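PDB 6S1Y: angiotensin-converting enzyme from Anopheles gambiae, which probably cleaves peptides as a zinc-dependent metallopeptidase of the angiotensin-converting enzyme family, with a zinc ion held in a deep, largely helical active-site cleft. Local coordinates for residues V390-S394 with Q504-H508; K428-L432 with Y501-F505. All blocks are in the same frame, centred on the assembly; numbering follows the deposited sequence.

Contact 1 of 2, residues V390-S394 with Q504-H508; sequences VLSLS and QFQFH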
loop_
_atom_site.group_PDB
_atom_site.type_symbol
_atom_site.label_atom_id
_atom_site.label_comp_id
_atom_site.label_asym_id
_atom_site.label_seq_id
_atom_site.Cartn_x
_atom_site.Cartn_y
_atom_site.Cartn_z
ATOM N N VAL A 390 9.265 6.535 3.399
ATOM C CA VAL A 390 10.109 7.531 4.064
ATOM C C VAL A 390 11.213 7.993 3.125
ATOM O O VAL A 390 11.464 9.193 2.977
ATOM C CB VAL A 390 10.682 6.972 5.378
ATOM C CG1 VAL A 390 11.798 7.868 5.895
ATOM C CG2 VAL A 390 9.561 6.837 6.426
ATOM N N LEU A 391 11.874 7.051 2.447
ATOM C CA LEU A 391 12.855 7.462 1.450
ATOM C C LEU A 391 12.193 8.302 0.367
ATOM O O LEU A 391 12.746 9.321 -0.060
ATOM C CB LEU A 391 13.560 6.257 0.817
ATOM C CG LEU A 391 14.393 5.322 1.696
ATOM C CD1 LEU A 391 15.543 4.691 0.897
ATOM C CD2 LEU A 391 14.906 6.026 2.907
ATOM N N SER A 392 11.014 7.875 -0.110
ATOM C CA SER A 392 10.362 8.610 -1.189
ATOM C C SER A 392 10.058 10.044 -0.784
ATOM O O SER A 392 10.071 10.940 -1.640
ATOM C CB SER A 392 9.067 7.913 -1.613
ATOM O OG SER A 392 9.352 6.731 -2.323
ATOM N N LEU A 393 9.776 10.287 0.503
ATOM C CA LEU A 393 9.594 11.669 0.965
ATOM C C LEU A 393 10.848 12.514 0.727
ATOM O O LEU A 393 10.746 13.672 0.323
ATOM C CB LEU A 393 9.201 11.697 2.446
ATOM C CG LEU A 393 7.735 11.329 2.730
ATOM C CD1 LEU A 393 7.449 11.227 4.222
ATOM C CD2 LEU A 393 6.793 12.338 2.127
ATOM N N SER A 394 12.042 11.960 0.983
ATOM C CA SER A 394 13.268 12.709 0.712
ATOM C C SER A 394 13.497 12.844 -0.790
ATOM O O SER A 394 13.838 13.931 -1.276
ATOM C CB SER A 394 14.485 12.032 1.364
ATOM O OG SER A 394 14.526 12.222 2.773
ATOM N N GLN A 504 4.652 7.198 8.606
ATOM C CA GLN A 504 5.820 7.530 7.803
ATOM C C GLN A 504 6.229 8.985 7.998
ATOM O O GLN A 504 7.411 9.327 7.823
ATOM C CB GLN A 504 5.591 7.229 6.323
ATOM C CG GLN A 504 4.669 8.188 5.575
ATOM C CD GLN A 504 4.435 7.732 4.116
ATOM O OE1 GLN A 504 4.767 8.436 3.181
ATOM N NE2 GLN A 504 3.866 6.548 3.950
ATOM N N PHE A 505 5.291 9.871 8.352
ATOM C CA PHE A 505 5.696 11.257 8.586
ATOM C C PHE A 505 6.329 11.417 9.965
ATOM O O PHE A 505 7.174 12.299 10.162
ATOM C CB PHE A 505 4.496 12.204 8.392
ATOM C CG PHE A 505 4.025 12.275 6.955
ATOM C CD1 PHE A 505 3.074 11.384 6.468
ATOM C CD2 PHE A 505 4.558 13.206 6.086
ATOM C CE1 PHE A 505 2.667 11.438 5.132
ATOM C CE2 PHE A 505 4.157 13.256 4.753
ATOM C CZ PHE A 505 3.220 12.371 4.283
ATOM N N GLN A 506 5.938 10.572 10.927
ATOM C CA GLN A 506 6.655 10.514 12.199
ATOM C C GLN A 506 8.085 10.021 11.997
ATOM O O GLN A 506 9.027 10.599 12.541
ATOM C CB GLN A 506 5.894 9.620 13.174
ATOM C CG GLN A 506 4.495 10.129 13.481
ATOM C CD GLN A 506 3.748 9.265 14.447
ATOM O OE1 GLN A 506 2.835 8.514 14.064
ATOM N NE2 GLN A 506 4.096 9.368 15.720
ATOM N N PHE A 507 8.266 8.968 11.196
ATOM C CA PHE A 507 9.599 8.454 10.887
ATOM C C PHE A 507 10.417 9.501 10.132
ATOM O O PHE A 507 11.587 9.750 10.454
ATOM C CB PHE A 507 9.485 7.173 10.052
ATOM C CG PHE A 507 8.834 6.002 10.768
ATOM C CD1 PHE A 507 8.705 5.977 12.141
ATOM C CD2 PHE A 507 8.401 4.905 10.048
ATOM C CE1 PHE A 507 8.144 4.882 12.777
ATOM C CE2 PHE A 507 7.834 3.806 10.677
ATOM C CZ PHE A 507 7.701 3.794 12.040
ATOM N N HIS A 508 9.817 10.119 9.108
ATOM C CA HIS A 508 10.513 11.144 8.332
ATOM C C HIS A 508 10.970 12.297 9.217
ATOM O O HIS A 508 12.086 12.805 9.060
ATOM C CB HIS A 508 9.587 11.651 7.227
ATOM C CG HIS A 508 10.153 12.757 6.383
ATOM N ND1 HIS A 508 11.217 12.575 5.534
ATOM C CD2 HIS A 508 9.756 14.039 6.214
ATOM C CE1 HIS A 508 11.464 13.696 4.884
ATOM N NE2 HIS A 508 10.595 14.603 5.284
HETATM O O HOH W 1 12.848 10.879 4.380
#
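This is a buried helix-helix crossing behind the zinc site: helix 381-395, which supplies the zinc ligand Glu385 near its start, meets helix 495-514 at -62°, with segment axes 9.6 Å apart. Val390 packs on the second helix, its CG2 3.6 Å from the backbone Gln504 O and 3.6 Å from Phe507 CB. One turn on, Leu393 works between two rings: its CD1 sits over the Phe505 face, 4.2 Å from the centroid, and its CB over the His508 face at 4.0 Å, both CH-pi contacts. Polar groups meet through a buried water, bonded to Val390 O (2.6 Å), Ser394 OG (2.7 Å) and His508 ND1 (2.6 Å). Just before Val390, Asp389 OD2 accepts a hydrogen bond from Gln504 NE2, linking the helices directly; farther off, His508 NE2 bonds Leu527 O and Ser394 OG bonds Ile532 N. Within the two segments, direct contacts are apolar or van der Waals, and the polar link runs through the water, which donates to Val390 O and gives His508 ND1 a partner.

Contact 2 of 2, residues K428-L432 with Y501-F505; sequences KLVFL and YVIQF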
loop_
_atom_site.group_PDB
_atom_site.type_symbol
_atom_site.label_atom_id
_atom_site.label_comp_id
_atom_site.label_asym_id
_atom_site.label_seq_id
_atom_site.Cartn_x
_atom_site.Cartn_y
_atom_site.Cartn_z
ATOM N N LYS A 428 -0.256 12.176 -1.851
ATOM C CA LYS A 428 -0.250 11.453 -0.583
ATOM C C LYS A 428 -1.429 11.758 0.325
ATOM O O LYS A 428 -1.974 10.842 0.930
ATOM C CB LYS A 428 1.059 11.732 0.192
ATOM C CG LYS A 428 2.325 11.474 -0.665
ATOM C CD LYS A 428 3.560 11.170 0.154
ATOM C CE LYS A 428 3.467 9.792 0.842
ATOM N NZ LYS A 428 3.800 8.594 -0.003
ATOM N N LEU A 429 -1.847 13.015 0.459
ATOM C CA LEU A 429 -2.876 13.280 1.453
ATOM C C LEU A 429 -4.193 12.622 1.067
ATOM O O LEU A 429 -4.882 12.072 1.927
ATOM C CB LEU A 429 -3.058 14.778 1.657
ATOM C CG LEU A 429 -4.098 15.072 2.728
ATOM C CD1 LEU A 429 -3.574 14.687 4.098
ATOM C CD2 LEU A 429 -4.471 16.523 2.703
ATOM N N VAL A 430 -4.565 12.658 -0.222
ATOM C CA VAL A 430 -5.859 12.130 -0.629
ATOM C C VAL A 430 -5.972 10.621 -0.432
ATOM O O VAL A 430 -7.084 10.065 -0.473
ATOM C CB VAL A 430 -6.157 12.469 -2.104
ATOM C CG1 VAL A 430 -6.052 13.968 -2.343
ATOM C CG2 VAL A 430 -5.235 11.727 -3.012
ATOM N N PHE A 431 -4.854 9.932 -0.242
ATOM C CA PHE A 431 -4.867 8.468 -0.148
ATOM C C PHE A 431 -5.418 7.992 1.197
ATOM O O PHE A 431 -6.015 6.910 1.280
ATOM C CB PHE A 431 -3.439 7.962 -0.417
ATOM C CG PHE A 431 -3.256 6.494 -0.198
ATOM C CD1 PHE A 431 -3.593 5.587 -1.179
ATOM C CD2 PHE A 431 -2.700 6.030 0.972
ATOM C CE1 PHE A 431 -3.429 4.243 -0.977
ATOM C CE2 PHE A 431 -2.545 4.675 1.186
ATOM C CZ PHE A 431 -2.914 3.791 0.208
ATOM N N LEU A 432 -5.269 8.775 2.245
ATOM C CA LEU A 432 -5.705 8.314 3.565
ATOM C C LEU A 432 -7.193 8.025 3.638
ATOM O O LEU A 432 -7.562 6.914 4.059
ATOM C CB LEU A 432 -5.272 9.334 4.625
ATOM C CG LEU A 432 -3.755 9.249 4.831
ATOM C CD1 LEU A 432 -3.138 10.587 4.945
ATOM C CD2 LEU A 432 -3.440 8.439 6.073
ATOM N N TYR A 501 0.796 5.709 6.013
ATOM C CA TYR A 501 0.732 7.098 5.567
ATOM C C TYR A 501 0.690 8.070 6.741
ATOM O O TYR A 501 1.124 9.215 6.590
ATOM C CB TYR A 501 -0.453 7.289 4.616
ATOM C CG TYR A 501 -0.047 7.080 3.172
ATOM C CD1 TYR A 501 0.413 5.844 2.734
ATOM C CD2 TYR A 501 -0.087 8.123 2.255
ATOM C CE1 TYR A 501 0.815 5.641 1.423
ATOM C CE2 TYR A 501 0.319 7.923 0.919
ATOM C CZ TYR A 501 0.778 6.684 0.528
ATOM O OH TYR A 501 1.173 6.474 -0.762
ATOM N N VAL A 502 0.254 7.629 7.917
ATOM C CA VAL A 502 0.408 8.437 9.122
ATOM C C VAL A 502 1.837 8.344 9.674
ATOM O O VAL A 502 2.532 9.356 9.825
ATOM C CB VAL A 502 -0.610 8.008 10.191
ATOM C CG1 VAL A 502 -0.402 8.852 11.464
ATOM C CG2 VAL A 502 -2.034 8.111 9.677
ATOM N N ILE A 503 2.286 7.131 10.018
ATOM C CA ILE A 503 3.535 7.027 10.778
ATOM C C ILE A 503 4.738 7.373 9.924
ATOM O O ILE A 503 5.772 7.796 10.454
ATOM C CB ILE A 503 3.746 5.627 11.401
ATOM C CG1 ILE A 503 4.010 4.575 10.328
ATOM C CG2 ILE A 503 2.555 5.256 12.238
ATOM C CD1 ILE A 503 4.109 3.179 10.890
ATOM N N GLN A 504 4.652 7.198 8.606
ATOM C CA GLN A 504 5.820 7.530 7.803
ATOM C C GLN A 504 6.229 8.985 7.998
ATOM O O GLN A 504 7.411 9.327 7.823
ATOM C CB GLN A 504 5.591 7.229 6.323
ATOM C CG GLN A 504 4.669 8.188 5.575
ATOM C CD GLN A 504 4.435 7.732 4.116
ATOM O OE1 GLN A 504 4.767 8.436 3.181
ATOM N NE2 GLN A 504 3.866 6.548 3.950
ATOM N N PHE A 505 5.291 9.871 8.352
ATOM C CA PHE A 505 5.696 11.257 8.586
ATOM C C PHE A 505 6.329 11.417 9.965
ATOM O O PHE A 505 7.174 12.299 10.162
ATOM C CB PHE A 505 4.496 12.204 8.392
ATOM C CG PHE A 505 4.025 12.275 6.955
ATOM C CD1 PHE A 505 3.074 11.384 6.468
ATOM C CD2 PHE A 505 4.558 13.206 6.086
ATOM C CE1 PHE A 505 2.667 11.438 5.132
ATOM C CE2 PHE A 505 4.157 13.256 4.753
ATOM C CZ PHE A 505 3.220 12.371 4.283
#
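Two consecutive helices, 414-429 and 431-447, meet at a bend that packs against helix 495-514, in the mainly helical fold of the angiotensin-converting enzyme family; the contact is buried and reaches the ligand pocket. Lys428, on the last turn of the first helix, curls its side chain (chi3 and chi4 both p) across the neighbouring helix. Its CE comes within 3.0 Å of Gln504 OE1 and 4.3 Å of Phe505 CZ, while NZ makes a weak hydrogen bond to Tyr501 OH at 3.5 Å. The amide end of Gln504 is anchored elsewhere, NE2 donating to Asp389 OD2 on helix 381-395. Leu429 turns away from this interface, toward Phe576, and Val430 at the bend faces Tyr218 and Leu221 of helix 203-233. The turn is held by Phe431 N bonding back to Lys428 O at 3.2 Å. Phe431 then points toward Tyr501: the rings lie 4.3 Å apart between centroids with planes at 39°, and Phe431 CE2 touches Tyr501 CE1 at 3.5 Å. The same Phe431 side chain touches the bound gamma-glutamyl dipeptide, consistent with Tyr501, which is not among the residues lining the pocket and lies about 9 Å from the zinc, packing against Phe431 from a second layer. Leu432 opens onto the other end of Tyr501 and also rests on Ile572 of helix 570-575. Its CD2 methyl lies 3.5 Å from Tyr501 CB and 3.9 Å from Val502 CG2.

The two contacts have centres 10 Å apart and share helix 495-514, with Gln504 and Phe505 taking part in both. Along the chain, helix 381-395 comes first, then the bend between helices 414-429 and 431-447, and helix 495-514 last, so two separate earlier elements converge on one later helix. They also touch each other directly: Leu393 CD2 of contact 1 lies 4.0 Å from Lys428 CD of contact 2. Together they tie the helix bearing zinc ligand Glu385 to the bend bearing pocket residue Phe431, joining the metal site and the ligand wall through a common buried layer behind the active site.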